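Local coordinates for teichoic acid biosynthesis protein F (Staphylococcus epidermidis, PDB 3L7I) that belongs to the cell-wall polymer assembly machinery and, in its modelled part, folds as a GT-B-type transferase with two Rossmann-like domains, at residues Y371-E374 with Y375-Y379; N703-A706 with S707-I710. All blocks are in the same frame, centred on the assembly; numbering follows the deposited sequence.

Contact 1: residues Y371-E374 with Y375-Y379; sequences YIYE and YMQKY
Gln377 lays its CG over one face of the Tyr373 ring, one helical turn further on. CG sits 3.7 Å from the Tyr373 ring centroid, 24° off the ring normal, in a CH-pi contact displaced toward the rim nearer the hydroxyl. Two torsions bring the pair together: the tyrosine's CG is anti to its backbone N (chi1 169°), and the glutamine chain bends at chi2 (-65°), which carries the amide past the rim, to the hydroxyl end of the ring and its CE1 side. NE2 of Gln377 then comes 3.4 Å from CE1 of Tyr373, with the amide plane only moderately inclined to the ring. The polar ends look beyond the helix: Tyr373 OH is hydrogen-bonded to Pro398 O and Ala401 N, and Gln377 OE1 to Ser400 N. The phenol hydroxyl and the amide oxygen thus both bond to the backbone of the segment leading into strand 402-405. This is the helix of a beta-alpha-beta crossover, 367-379, linking the parallel strands 354-358 and 384-389 in the first of the two Rossmann-like domains of the GT-B part. Its i to i+4 bonds here include Gln377 N to Tyr373 O, 2.9 Å, and Met376 N to Ile372 O, 3.1 Å; Lys378 N to Glu374 O, 3.4 Å, is weak and lies near the helix end. On the side turned to the sheet, Ile372 CG2 is 4.5 Å from Met376 SD, a loose apolar pairing. The two side chains rest on Phe357 and Ile355 of strand 354-358, respectively. Tyr375 reaches helix 706-721, its OH hydrogen-bonded to Asp712 there, and Tyr379 CD2 lies 3.8 Å above one face of its ring. Tyr371 OH is hydrogen-bonded to Asp608, and Glu374 OE2 to Tyr365 OH.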
# COMPACT_ATOMS: atom_id res chain seq x y z
N TYR A 371 -30.98 -3.58 37.54
CA TYR A 371 -31.00 -3.67 38.99
C TYR A 371 -29.61 -3.63 39.63
O TYR A 371 -29.44 -3.07 40.72
CB TYR A 371 -31.80 -4.89 39.45
CG TYR A 371 -33.27 -4.72 39.16
CD1 TYR A 371 -33.79 -5.03 37.91
CD2 TYR A 371 -34.14 -4.23 40.13
CE1 TYR A 371 -35.12 -4.86 37.64
CE2 TYR A 371 -35.48 -4.06 39.87
CZ TYR A 371 -35.96 -4.38 38.61
OH TYR A 371 -37.30 -4.21 38.34
N ILE A 372 -28.62 -4.22 38.97
CA ILE A 372 -27.25 -4.13 39.46
C ILE A 372 -26.91 -2.64 39.52
O ILE A 372 -26.39 -2.16 40.53
CB ILE A 372 -26.24 -4.93 38.58
CG1 ILE A 372 -26.51 -6.43 38.70
CG2 ILE A 372 -24.79 -4.62 38.96
CD1 ILE A 372 -25.69 -7.30 37.73
N TYR A 373 -27.29 -1.92 38.47
CA TYR A 373 -27.02 -0.48 38.36
C TYR A 373 -27.77 0.35 39.40
O TYR A 373 -27.18 1.21 40.05
CB TYR A 373 -27.35 0.04 36.97
CG TYR A 373 -27.35 1.55 36.85
CD1 TYR A 373 -26.17 2.27 36.95
CD2 TYR A 373 -28.53 2.25 36.64
CE1 TYR A 373 -26.16 3.66 36.84
CE2 TYR A 373 -28.54 3.63 36.52
CZ TYR A 373 -27.35 4.33 36.62
OH TYR A 373 -27.35 5.70 36.50
N GLU A 374 -29.06 0.10 39.56
CA GLU A 374 -29.82 0.89 40.54
C GLU A 374 -29.30 0.67 41.97
O GLU A 374 -29.36 1.58 42.82
CB GLU A 374 -31.32 0.63 40.40
CG GLU A 374 -31.82 0.97 39.00
CD GLU A 374 -33.33 1.08 38.88
OE1 GLU A 374 -34.03 0.60 39.81
OE2 GLU A 374 -33.82 1.64 37.86
N TYR A 375 -28.77 -0.52 42.24
CA TYR A 375 -28.24 -0.79 43.56
C TYR A 375 -26.96 -0.01 43.73
O TYR A 375 -26.73 0.58 44.77
CB TYR A 375 -27.96 -2.27 43.77
CG TYR A 375 -27.14 -2.53 45.01
CD1 TYR A 375 -27.75 -2.79 46.24
CD2 TYR A 375 -25.75 -2.51 44.97
CE1 TYR A 375 -27.01 -3.02 47.38
CE2 TYR A 375 -25.00 -2.74 46.09
CZ TYR A 375 -25.63 -2.99 47.30
OH TYR A 375 -24.85 -3.22 48.41
N MET A 376 -26.12 -0.02 42.71
CA MET A 376 -24.85 0.69 42.83
C MET A 376 -25.01 2.21 42.89
O MET A 376 -24.26 2.89 43.58
CB MET A 376 -23.89 0.28 41.71
CG MET A 376 -23.38 -1.12 41.91
SD MET A 376 -22.08 -1.54 40.77
CE MET A 376 -20.66 -0.70 41.48
N GLN A 377 -25.99 2.75 42.17
CA GLN A 377 -26.32 4.15 42.28
C GLN A 377 -26.57 4.58 43.74
O GLN A 377 -26.09 5.63 44.19
CB GLN A 377 -27.56 4.45 41.45
CG GLN A 377 -27.25 4.65 39.99
CD GLN A 377 -26.41 5.88 39.76
OE1 GLN A 377 -26.89 7.01 39.89
NE2 GLN A 377 -25.14 5.67 39.40
N LYS A 378 -27.31 3.77 44.49
CA LYS A 378 -27.62 4.09 45.87
C LYS A 378 -26.38 4.06 46.78
O LYS A 378 -26.18 4.97 47.59
CB LYS A 378 -28.70 3.14 46.39
CG LYS A 378 -29.28 3.48 47.75
CD LYS A 378 -30.44 2.53 48.09
CE LYS A 378 -30.94 2.70 49.53
NZ LYS A 378 -32.07 1.77 49.82
N TYR A 379 -25.54 3.04 46.63
CA TYR A 379 -24.45 2.79 47.59
C TYR A 379 -23.06 3.17 47.11
O TYR A 379 -22.12 3.18 47.90
CB TYR A 379 -24.46 1.32 48.01
CG TYR A 379 -25.70 0.95 48.77
CD1 TYR A 379 -25.68 0.84 50.15
CD2 TYR A 379 -26.91 0.74 48.11
CE1 TYR A 379 -26.82 0.51 50.85
CE2 TYR A 379 -28.05 0.42 48.80
CZ TYR A 379 -28.00 0.31 50.18
OH TYR A 379 -29.14 -0.01 50.88

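Contact 2: residues N703-A706 with S707-I710; sequences NGKA and SQYI
The first turn of the C-terminal helix 706-721 starts here, with Lys705 at the N-cap position passing its carbonyl to Tyr709 and Ala706 passing its own to Ile710. Tyr709 N is 3.0 Å from Lys705 O. Ile710 N reaches Ala706 O at the same 3.0 Å. CB of Gln708 packs 3.4 Å from Lys705 O, and its extended chain takes the amide out beside the lysine, where NE2 comes 4.4 Å from Lys705 CG, a distant approach. In a GT-B fold the last helix returns to the N-terminal half of the fold, and this one does so: the side chains of Tyr709 and Ile710 both touch Leu505 of strand 504-506, an outermost strand of that half's parallel sheet. The amino end of the helix is met from outside by Asp513, whose carboxylate takes Ala706 N on OD1 and is hydrogen-bonded to Ser707 OG through OD2. That negative charge probably interacts favourably with the helix dipole. A chi1 of -162° sets the Tyr709 ring opposite its own N, and its end leads away from Lys705 and Ala706.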
# COMPACT_ATOMS: atom_id res chain seq x y z
N ASN A 703 -32.36 -14.73 47.06
CA ASN A 703 -32.21 -14.02 48.33
C ASN A 703 -32.99 -12.73 48.36
O ASN A 703 -33.24 -12.16 49.41
CB ASN A 703 -30.74 -13.60 48.46
CG ASN A 703 -30.03 -14.32 49.58
OD1 ASN A 703 -30.56 -15.25 50.18
ND2 ASN A 703 -28.80 -13.88 49.87
N GLY A 704 -33.32 -12.24 47.17
CA GLY A 704 -33.67 -10.85 46.99
C GLY A 704 -32.39 -10.03 47.07
O GLY A 704 -32.42 -8.81 46.99
N LYS A 705 -31.26 -10.70 47.23
CA LYS A 705 -30.01 -10.00 47.47
C LYS A 705 -29.02 -10.04 46.28
O LYS A 705 -27.84 -9.78 46.42
CB LYS A 705 -29.35 -10.53 48.76
CG LYS A 705 -30.03 -10.02 50.05
CD LYS A 705 -29.72 -10.90 51.30
CE LYS A 705 -30.40 -10.36 52.58
NZ LYS A 705 -30.88 -11.42 53.56
N ALA A 706 -29.52 -10.33 45.09
CA ALA A 706 -28.63 -10.54 43.95
C ALA A 706 -27.88 -9.26 43.52
O ALA A 706 -26.66 -9.28 43.36
CB ALA A 706 -29.40 -11.15 42.78
N SER A 707 -28.60 -8.17 43.33
CA SER A 707 -27.97 -6.93 42.89
C SER A 707 -26.94 -6.47 43.91
O SER A 707 -25.89 -5.93 43.55
CB SER A 707 -29.02 -5.85 42.66
OG SER A 707 -30.17 -6.43 42.07
N GLN A 708 -27.24 -6.70 45.18
CA GLN A 708 -26.28 -6.42 46.24
C GLN A 708 -25.00 -7.23 46.06
O GLN A 708 -23.91 -6.68 46.07
CB GLN A 708 -26.91 -6.75 47.57
CG GLN A 708 -25.94 -6.71 48.71
CD GLN A 708 -26.66 -6.61 50.03
OE1 GLN A 708 -26.10 -6.90 51.09
NE2 GLN A 708 -27.93 -6.21 49.97
N TYR A 709 -25.13 -8.55 45.88
CA TYR A 709 -23.97 -9.40 45.64
C TYR A 709 -23.10 -8.90 44.47
O TYR A 709 -21.89 -8.72 44.64
CB TYR A 709 -24.35 -10.87 45.42
CG TYR A 709 -23.17 -11.79 45.60
CD1 TYR A 709 -22.84 -12.31 46.85
CD2 TYR A 709 -22.35 -12.11 44.52
CE1 TYR A 709 -21.76 -13.14 47.01
CE2 TYR A 709 -21.25 -12.95 44.68
CZ TYR A 709 -20.95 -13.46 45.93
OH TYR A 709 -19.85 -14.29 46.08
N ILE A 710 -23.70 -8.67 43.30
CA ILE A 710 -22.92 -8.12 42.19
C ILE A 710 -22.36 -6.73 42.50
O ILE A 710 -21.16 -6.51 42.38
CB ILE A 710 -23.69 -8.11 40.86
CG1 ILE A 710 -24.06 -9.54 40.47
CG2 ILE A 710 -22.81 -7.51 39.76
CD1 ILE A 710 -22.85 -10.45 40.38

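Overall arrangement
Contact 1 comes first along the chain, in helix 367-379 of the N-terminal half of the GT-B fold; contact 2 follows more than 300 residues later, where the chain has passed through the second Rossmann-like domain and begins helix 706-721. Their centres are about 10 Å apart, on the same side of the chain's centre, and the two helices pack directly. Ile372 CD1 meets Ile710 CG2 at 3.5 Å, and Tyr375 CZ lies 3.7 Å from Gln708 CA. The closing helix is thus laid against the crossover helix of the half where the GT-B fold began, and it probably helps hold the two halves together.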